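Local atomic coordinates of mutual gliding-motility protein MglA (Myxococcus xanthus DK 1622, PDB entry 6H17), a protein that acts as a GTP-hydrolysing intracellular switch that coordinates the social and adventurous gliding motilities and controls the direction and speed of movement. Residues C13-Y18 / G98-A103; Q139-D144 / Y166-P171. One frame throughout, in Å; residues are numbered along the deposited sequence. Where two conformers were deposited one is given.

Interaction 1: residues C13-Y18 / G98-A103; sequences CKIVYY and GVVFVA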
loop_
_atom_site.group_PDB
_atom_site.type_symbol
_atom_site.label_atom_id
_atom_site.label_comp_id
_atom_site.label_asym_id
_atom_site.label_seq_id
_atom_site.Cartn_x
_atom_site.Cartn_y
_atom_site.Cartn_z
ATOM N N CYS A 13 0.331 13.406 -1.228
ATOM C CA CYS A 13 -0.583 12.297 -0.998
ATOM C C CYS A 13 0.194 11.176 -0.318
ATOM O O CYS A 13 1.421 11.080 -0.470
ATOM C CB CYS A 13 -1.157 11.796 -2.333
ATOM S SG CYS A 13 -2.182 13.041 -3.199
ATOM N N LYS A 14 -0.524 10.342 0.444
ATOM C CA LYS A 14 0.085 9.222 1.151
ATOM C C LYS A 14 -0.586 7.918 0.769
ATOM O O LYS A 14 -1.812 7.783 0.867
ATOM C CB LYS A 14 -0.070 9.463 2.645
ATOM C CG LYS A 14 0.511 8.402 3.531
ATOM C CD LYS A 14 0.442 8.857 4.981
ATOM C CE LYS A 14 1.316 8.024 5.869
ATOM N NZ LYS A 14 1.311 8.523 7.273
ATOM N N ILE A 15 0.222 6.952 0.339
ATOM C CA ILE A 15 -0.232 5.596 0.040
ATOM C C ILE A 15 0.426 4.655 1.036
ATOM O O ILE A 15 1.651 4.703 1.203
ATOM C CB ILE A 15 0.168 5.160 -1.381
ATOM C CG1 ILE A 15 -0.368 6.112 -2.443
ATOM C CG2 ILE A 15 -0.252 3.701 -1.634
ATOM C CD1 ILE A 15 -1.782 6.316 -2.404
ATOM N N VAL A 16 -0.366 3.804 1.692
ATOM C CA VAL A 16 0.167 2.822 2.636
ATOM C C VAL A 16 -0.040 1.416 2.074
ATOM O O VAL A 16 -1.169 1.033 1.735
ATOM C CB VAL A 16 -0.468 2.961 4.034
ATOM C CG1 VAL A 16 0.029 1.846 4.952
ATOM C CG2 VAL A 16 -0.139 4.328 4.611
ATOM N N TYR A 17 1.051 0.647 2.008
ATOM C CA TYR A 17 1.032 -0.783 1.710
ATOM C C TYR A 17 0.904 -1.537 3.026
ATOM O O TYR A 17 1.749 -1.388 3.929
ATOM C CB TYR A 17 2.314 -1.158 0.961
ATOM C CG TYR A 17 2.291 -0.817 -0.516
ATOM C CD1 TYR A 17 2.268 -1.801 -1.476
ATOM C CD2 TYR A 17 2.293 0.507 -0.951
ATOM C CE1 TYR A 17 2.244 -1.503 -2.822
ATOM C CE2 TYR A 17 2.274 0.807 -2.294
ATOM C CZ TYR A 17 2.239 -0.200 -3.222
ATOM O OH TYR A 17 2.199 0.147 -4.556
ATOM N N TYR A 18 -0.134 -2.353 3.120
ATOM C CA TYR A 18 -0.513 -3.057 4.335
ATOM C C TYR A 18 -0.548 -4.544 4.041
ATOM O O TYR A 18 -0.589 -4.951 2.879
ATOM C CB TYR A 18 -1.916 -2.598 4.759
ATOM C CG TYR A 18 -2.210 -2.507 6.235
ATOM C CD1 TYR A 18 -1.901 -1.372 6.947
ATOM C CD2 TYR A 18 -2.846 -3.535 6.894
ATOM C CE1 TYR A 18 -2.198 -1.264 8.274
ATOM C CE2 TYR A 18 -3.151 -3.450 8.243
ATOM C CZ TYR A 18 -2.818 -2.296 8.928
ATOM O OH TYR A 18 -3.127 -2.124 10.263
ATOM N N GLY A 98 -4.642 6.530 0.253
ATOM C CA GLY A 98 -5.012 5.297 -0.425
ATOM C C GLY A 98 -4.246 4.144 0.173
ATOM O O GLY A 98 -3.142 4.325 0.698
ATOM N N VAL A 99 -4.826 2.952 0.079
ATOM C CA VAL A 99 -4.228 1.752 0.653
ATOM C C VAL A 99 -4.105 0.661 -0.396
ATOM O O VAL A 99 -5.004 0.455 -1.221
ATOM C CB VAL A 99 -5.051 1.234 1.847
ATOM C CG1 VAL A 99 -4.538 -0.111 2.330
ATOM C CG2 VAL A 99 -5.030 2.230 2.986
ATOM N N VAL A 100 -2.984 -0.050 -0.359
ATOM C CA VAL A 100 -2.797 -1.298 -1.092
ATOM C C VAL A 100 -2.689 -2.379 -0.038
ATOM O O VAL A 100 -1.784 -2.327 0.811
ATOM C CB VAL A 100 -1.528 -1.284 -1.952
ATOM C CG1 VAL A 100 -1.323 -2.649 -2.587
ATOM C CG2 VAL A 100 -1.588 -0.194 -3.010
ATOM N N PHE A 101 -3.590 -3.359 -0.072
ATOM C CA PHE A 101 -3.462 -4.527 0.790
ATOM C C PHE A 101 -2.731 -5.610 0.014
ATOM O O PHE A 101 -3.230 -6.074 -1.015
ATOM C CB PHE A 101 -4.809 -5.045 1.273
ATOM C CG PHE A 101 -4.670 -6.166 2.260
ATOM C CD1 PHE A 101 -4.655 -7.502 1.861
ATOM C CD2 PHE A 101 -4.505 -5.877 3.602
ATOM C CE1 PHE A 101 -4.510 -8.519 2.791
ATOM C CE2 PHE A 101 -4.345 -6.886 4.535
ATOM C CZ PHE A 101 -4.375 -8.192 4.139
ATOM N N VAL A 102 -1.574 -6.028 0.502
ATOM C CA VAL A 102 -0.763 -7.060 -0.121
ATOM C C VAL A 102 -1.051 -8.362 0.609
ATOM O O VAL A 102 -0.671 -8.533 1.771
ATOM C CB VAL A 102 0.728 -6.717 -0.079
ATOM C CG1 VAL A 102 1.550 -7.815 -0.737
ATOM C CG2 VAL A 102 1.006 -5.364 -0.741
ATOM N N ALA A 103 -1.739 -9.285 -0.054
ATOM C CA ALA A 103 -2.032 -10.591 0.521
ATOM C C ALA A 103 -0.976 -11.594 0.084
ATOM O O ALA A 103 -0.531 -11.596 -1.071
ATOM C CB ALA A 103 -3.406 -11.050 0.057
#
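Tyr17 and Val100 sit side by side on adjacent parallel strands, the valine spread over one face of the phenol ring. CB of Val100 lies 3.9 Å from the ring centroid, almost on the ring normal, in a CH-pi contact. With CG anti to its own carbonyl carbon (chi1 -80°), the tyrosine ring starts from a CG that lies 4.1 Å from Val100 CB. Farther along the ring, Val100 CG1 approaches Tyr17 CE1 at 3.8 Å. At the edge of the same ring, Val102 CG2 reaches Tyr17 CD1 at 3.9 Å. An alanine at Tyr17 would probably leave Val100 without its aromatic cover and open a gap against Leu180 of helix 176-193.

Beneath these side chains the backbones are joined by five hydrogen bonds, with Lys14, Val16 and Tyr18 answering Gly98, Val100 and Val102. The amide of Gly98 meets Lys14 O in the carbonyl plane at 3.2 Å, the longest of the set. Further on, Val100 N binds Val16 O, while Gly98 O and Val100 O accept from Val16 N and Tyr18 N. The ladder ends at Val102 N to Tyr18 O, 2.8 Å and nearly straight at 177°. Several carbonyls take a second, weaker donor: Val100 O also receives the CA-H of Tyr17 at a CA to O distance of 3.3 Å.

Two polar side-chain ends find partners elsewhere. Tyr18 OH is hydrogen-bonded to Asn119 and Asn123 of helix 110-125, and Lys14 NZ to the carbonyls of Ile92 and Lys94. Ile15 and Tyr17 face helix 176-193, whereas Tyr18, Val99 and Phe101 pack on helix 110-125. The chemistry is therefore that of a buried central pair of parallel strands in the GTPase sheet: the backbone is paired by regular hydrogen bonds, and mainly apolar contacts fasten helices to both faces.

Interaction 2: residues Q139-D144 / Y166-P171; sequences QYNKRD and YQAVAP. With GSP (5'-guanosine-diphosphate-monothiophosphate), chain C.
Asn141 OD1 accepts Ala170 N on an in-plane lone pair at 2.9 Å, a bond across the segments made right beside the bound guanine. The same N-H also makes a weak bond to GSP O6, and the other end of the asparagine amide, ND2, gives a hydrogen bond to GSP N7 at 3.0 Å. The carboxylate of Asp144 takes two base donors, GSP N1 on OD2 at 2.8 Å and GSP N2 on OD1. The extended chain of Lys142 runs past the purine, its CG 3.5 Å from GSP C6, to a salt bridge with Asp104, and Pro171 CD touches GSP C5.

Outward of the base, Ala168 ties the segments together. Its carbonyl accepts Arg143 N at 3.1 Å, and its N binds Tyr140 O from above the carbonyl plane. Its methyl presses on the amide of Gln139, CB to CD 3.3 Å, which Asn28 and Thr179 hold in place. Farther out, Arg143 and Gln167 cross at about a right angle; a weak bond from Arg143 NE to Gln167 OE1 is reinforced by a water bridging the same two atoms, while Arg143 NH1 is hydrogen-bonded to the carbonyl of Val149. Tyr140 N to Tyr166 O continues the parallel strand pairing.

Asn-Lys-Arg-Asp is the NKxD motif of Ras-like GTPases, and the Val-Ala-Pro loop probably takes the place of their SAK element.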
loop_
_atom_site.group_PDB
_atom_site.type_symbol
_atom_site.label_atom_id
_atom_site.label_comp_id
_atom_site.label_asym_id
_atom_site.label_seq_id
_atom_site.Cartn_x
_atom_site.Cartn_y
_atom_site.Cartn_z
ATOM N N GLN A 139 -3.787 -6.735 -3.725
ATOM C CA GLN A 139 -2.804 -7.469 -4.504
ATOM C C GLN A 139 -2.682 -8.884 -3.973
ATOM O O GLN A 139 -2.467 -9.083 -2.771
ATOM C CB GLN A 139 -1.457 -6.763 -4.408
ATOM C CG GLN A 139 -0.377 -7.403 -5.262
ATOM C CD GLN A 139 0.969 -6.775 -5.056
ATOM O OE1 GLN A 139 1.759 -7.229 -4.230
ATOM N NE2 GLN A 139 1.250 -5.707 -5.811
ATOM N N TYR A 140 -2.805 -9.864 -4.855
ATOM C CA TYR A 140 -2.593 -11.266 -4.505
ATOM C C TYR A 140 -1.161 -11.601 -4.898
ATOM O O TYR A 140 -0.885 -11.951 -6.044
ATOM C CB TYR A 140 -3.597 -12.171 -5.205
ATOM C CG TYR A 140 -5.050 -11.767 -5.035
ATOM C CD1 TYR A 140 -5.545 -11.294 -3.817
ATOM C CD2 TYR A 140 -5.931 -11.839 -6.104
ATOM C CE1 TYR A 140 -6.891 -10.931 -3.681
ATOM C CE2 TYR A 140 -7.257 -11.475 -5.974
ATOM C CZ TYR A 140 -7.719 -11.020 -4.756
ATOM O OH TYR A 140 -9.046 -10.640 -4.599
ATOM N N ASN A 141 -0.250 -11.470 -3.942
ATOM C CA ASN A 141 1.176 -11.619 -4.202
ATOM C C ASN A 141 1.604 -13.070 -4.031
ATOM O O ASN A 141 0.878 -13.919 -3.506
ATOM C CB ASN A 141 1.968 -10.673 -3.290
ATOM C CG ASN A 141 3.405 -10.535 -3.690
ATOM O OD1 ASN A 141 3.733 -10.519 -4.885
ATOM N ND2 ASN A 141 4.289 -10.455 -2.709
ATOM N N LYS A 142 2.808 -13.355 -4.500
ATOM C CA LYS A 142 3.404 -14.701 -4.429
ATOM C C LYS A 142 2.663 -15.714 -5.305
ATOM O O LYS A 142 2.561 -16.897 -4.969
ATOM C CB LYS A 142 3.598 -15.217 -2.999
ATOM C CG LYS A 142 4.161 -14.164 -2.041
ATOM C CD LYS A 142 4.911 -14.788 -0.878
ATOM C CE LYS A 142 5.421 -13.715 0.065
ATOM N NZ LYS A 142 5.949 -14.330 1.327
ATOM N N ARG A 143 2.228 -15.276 -6.494
ATOM C CA ARG A 143 1.550 -16.176 -7.418
ATOM C C ARG A 143 2.468 -17.255 -7.963
ATOM O O ARG A 143 1.974 -18.238 -8.521
ATOM C CB ARG A 143 0.943 -15.411 -8.601
ATOM C CG ARG A 143 -0.065 -14.335 -8.232
ATOM C CD ARG A 143 -1.177 -14.831 -7.336
ATOM N NE ARG A 143 -1.782 -16.041 -7.878
ATOM C CZ ARG A 143 -2.494 -16.910 -7.174
ATOM N NH1 ARG A 143 -2.751 -16.686 -5.904
ATOM N NH2 ARG A 143 -2.987 -17.991 -7.758
ATOM N N ASP A 144 3.781 -17.104 -7.803
ATOM C CA ASP A 144 4.757 -18.050 -8.314
ATOM C C ASP A 144 4.874 -19.306 -7.471
ATOM O O ASP A 144 5.479 -20.284 -7.925
ATOM C CB ASP A 144 6.138 -17.375 -8.372
ATOM C CG ASP A 144 6.611 -16.893 -7.016
ATOM O OD1 ASP A 144 7.709 -17.301 -6.586
ATOM O OD2 ASP A 144 5.890 -16.109 -6.364
ATOM N N TYR A 166 -5.175 -7.298 -8.237
ATOM C CA TYR A 166 -4.064 -7.594 -9.137
ATOM C C TYR A 166 -3.276 -8.791 -8.636
ATOM O O TYR A 166 -2.868 -8.825 -7.473
ATOM C CB TYR A 166 -3.130 -6.379 -9.284
ATOM C CG TYR A 166 -3.839 -5.259 -9.984
ATOM C CD1 TYR A 166 -3.844 -5.191 -11.362
ATOM C CD2 TYR A 166 -4.551 -4.315 -9.274
ATOM C CE1 TYR A 166 -4.533 -4.195 -12.027
ATOM C CE2 TYR A 166 -5.253 -3.317 -9.929
ATOM C CZ TYR A 166 -5.229 -3.272 -11.290
ATOM O OH TYR A 166 -5.927 -2.258 -11.952
ATOM N N GLN A 167 -3.016 -9.741 -9.523
ATOM C CA GLN A 167 -2.047 -10.797 -9.267
ATOM C C GLN A 167 -0.643 -10.218 -9.302
ATOM O O GLN A 167 -0.336 -9.388 -10.160
ATOM C CB GLN A 167 -2.123 -11.852 -10.368
ATOM C CG GLN A 167 -3.319 -12.730 -10.321
ATOM C CD GLN A 167 -3.115 -13.951 -11.196
ATOM O OE1 GLN A 167 -2.221 -14.770 -10.956
ATOM N NE2 GLN A 167 -3.915 -14.060 -12.231
ATOM N N ALA A 168 0.223 -10.685 -8.403
ATOM C CA ALA A 168 1.587 -10.186 -8.374
ATOM C C ALA A 168 2.615 -11.250 -8.032
ATOM O O ALA A 168 2.323 -12.254 -7.364
ATOM C CB ALA A 168 1.740 -9.035 -7.389
ATOM N N VAL A 169 3.835 -10.990 -8.513
ATOM C CA VAL A 169 5.054 -11.674 -8.075
ATOM C C VAL A 169 6.036 -10.528 -7.815
ATOM O O VAL A 169 6.756 -10.089 -8.720
ATOM C CB VAL A 169 5.603 -12.662 -9.104
ATOM C CG1 VAL A 169 6.817 -13.380 -8.546
ATOM C CG2 VAL A 169 4.549 -13.657 -9.509
ATOM N N ALA A 170 6.018 -9.993 -6.602
ATOM C CA ALA A 170 6.677 -8.706 -6.396
ATOM C C ALA A 170 8.162 -8.713 -6.749
ATOM O O ALA A 170 8.631 -7.708 -7.321
ATOM C CB ALA A 170 6.423 -8.197 -4.973
ATOM N N PRO A 171 8.954 -9.747 -6.451
ATOM C CA PRO A 171 10.393 -9.669 -6.745
ATOM C C PRO A 171 10.698 -9.524 -8.219
ATOM O O PRO A 171 11.739 -8.952 -8.571
ATOM C CB PRO A 171 10.953 -10.980 -6.173
ATOM C CG PRO A 171 9.965 -11.347 -5.097
ATOM C CD PRO A 171 8.622 -10.937 -5.649
HETATM P PG GSP C . 7.264 -7.123 7.046
HETATM O O3B GSP C . 7.280 -7.918 5.594
HETATM S S1G GSP C . 7.794 -8.389 8.324
HETATM O O2G GSP C . 8.205 -5.915 6.862
HETATM O O3G GSP C . 5.822 -6.634 7.219
HETATM P PB GSP C . 7.103 -7.412 4.103
HETATM O O1B GSP C . 5.677 -7.479 3.701
HETATM O O2B GSP C . 7.777 -6.107 3.906
HETATM P PA GSP C . 9.095 -8.478 2.293
HETATM O O1A GSP C . 8.739 -7.648 1.153
HETATM O O2A GSP C . 10.321 -8.153 3.030
HETATM O O3A GSP C . 7.876 -8.582 3.308
HETATM O "O5'" GSP C . 9.124 -9.980 1.752
HETATM C "C5'" GSP C . 9.380 -11.057 2.639
HETATM C "C4'" GSP C . 9.999 -12.228 1.885
HETATM O "O4'" GSP C . 9.072 -12.702 0.888
HETATM C "C3'" GSP C . 11.253 -11.832 1.151
HETATM O "O3'" GSP C . 12.197 -12.888 1.223
HETATM C "C2'" GSP C . 10.828 -11.630 -0.302
HETATM O "O2'" GSP C . 11.823 -11.842 -1.259
HETATM C "C1'" GSP C . 9.701 -12.670 -0.383
HETATM N N9 GSP C . 8.703 -12.395 -1.409
HETATM C C8 GSP C . 8.028 -11.225 -1.568
HETATM N N7 GSP C . 7.187 -11.327 -2.618
HETATM C C5 GSP C . 7.338 -12.590 -3.128
HETATM C C6 GSP C . 6.752 -13.251 -4.206
HETATM O O6 GSP C . 5.884 -12.764 -4.969
HETATM N N1 GSP C . 7.175 -14.524 -4.428
HETATM C C2 GSP C . 8.106 -15.149 -3.638
HETATM N N2 GSP C . 8.447 -16.396 -3.915
HETATM N N3 GSP C . 8.693 -14.526 -2.590
HETATM C C4 GSP C . 8.291 -13.260 -2.375
HETATM O O HOH W 1 -1.778 -17.342 -10.509
#

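Overall arrangement
From the N terminus, strand 10-18, already flanked by strand 71-78, gains strand 98-104 as its other parallel neighbour, so interaction 1 closes a long excursion that includes helix 25-35, strand 71-78 and helix 86-93. Only afterwards does interaction 2 open, closing a shorter beta-alpha-beta crossover through helix 151-158. The two follow in series, neither nesting nor crossing. They meet because strands 98-104 and 136-141 are neighbours: probable backbone hydrogen bonds link Phe101 O to Gln139 N and Ala103 N to Gln139 O, and Val102 packs on Gln139 and Asn141. Interaction 1 thus lies near the centre of the chain, while interaction 2 carries the sheet outward to the guanine pocket.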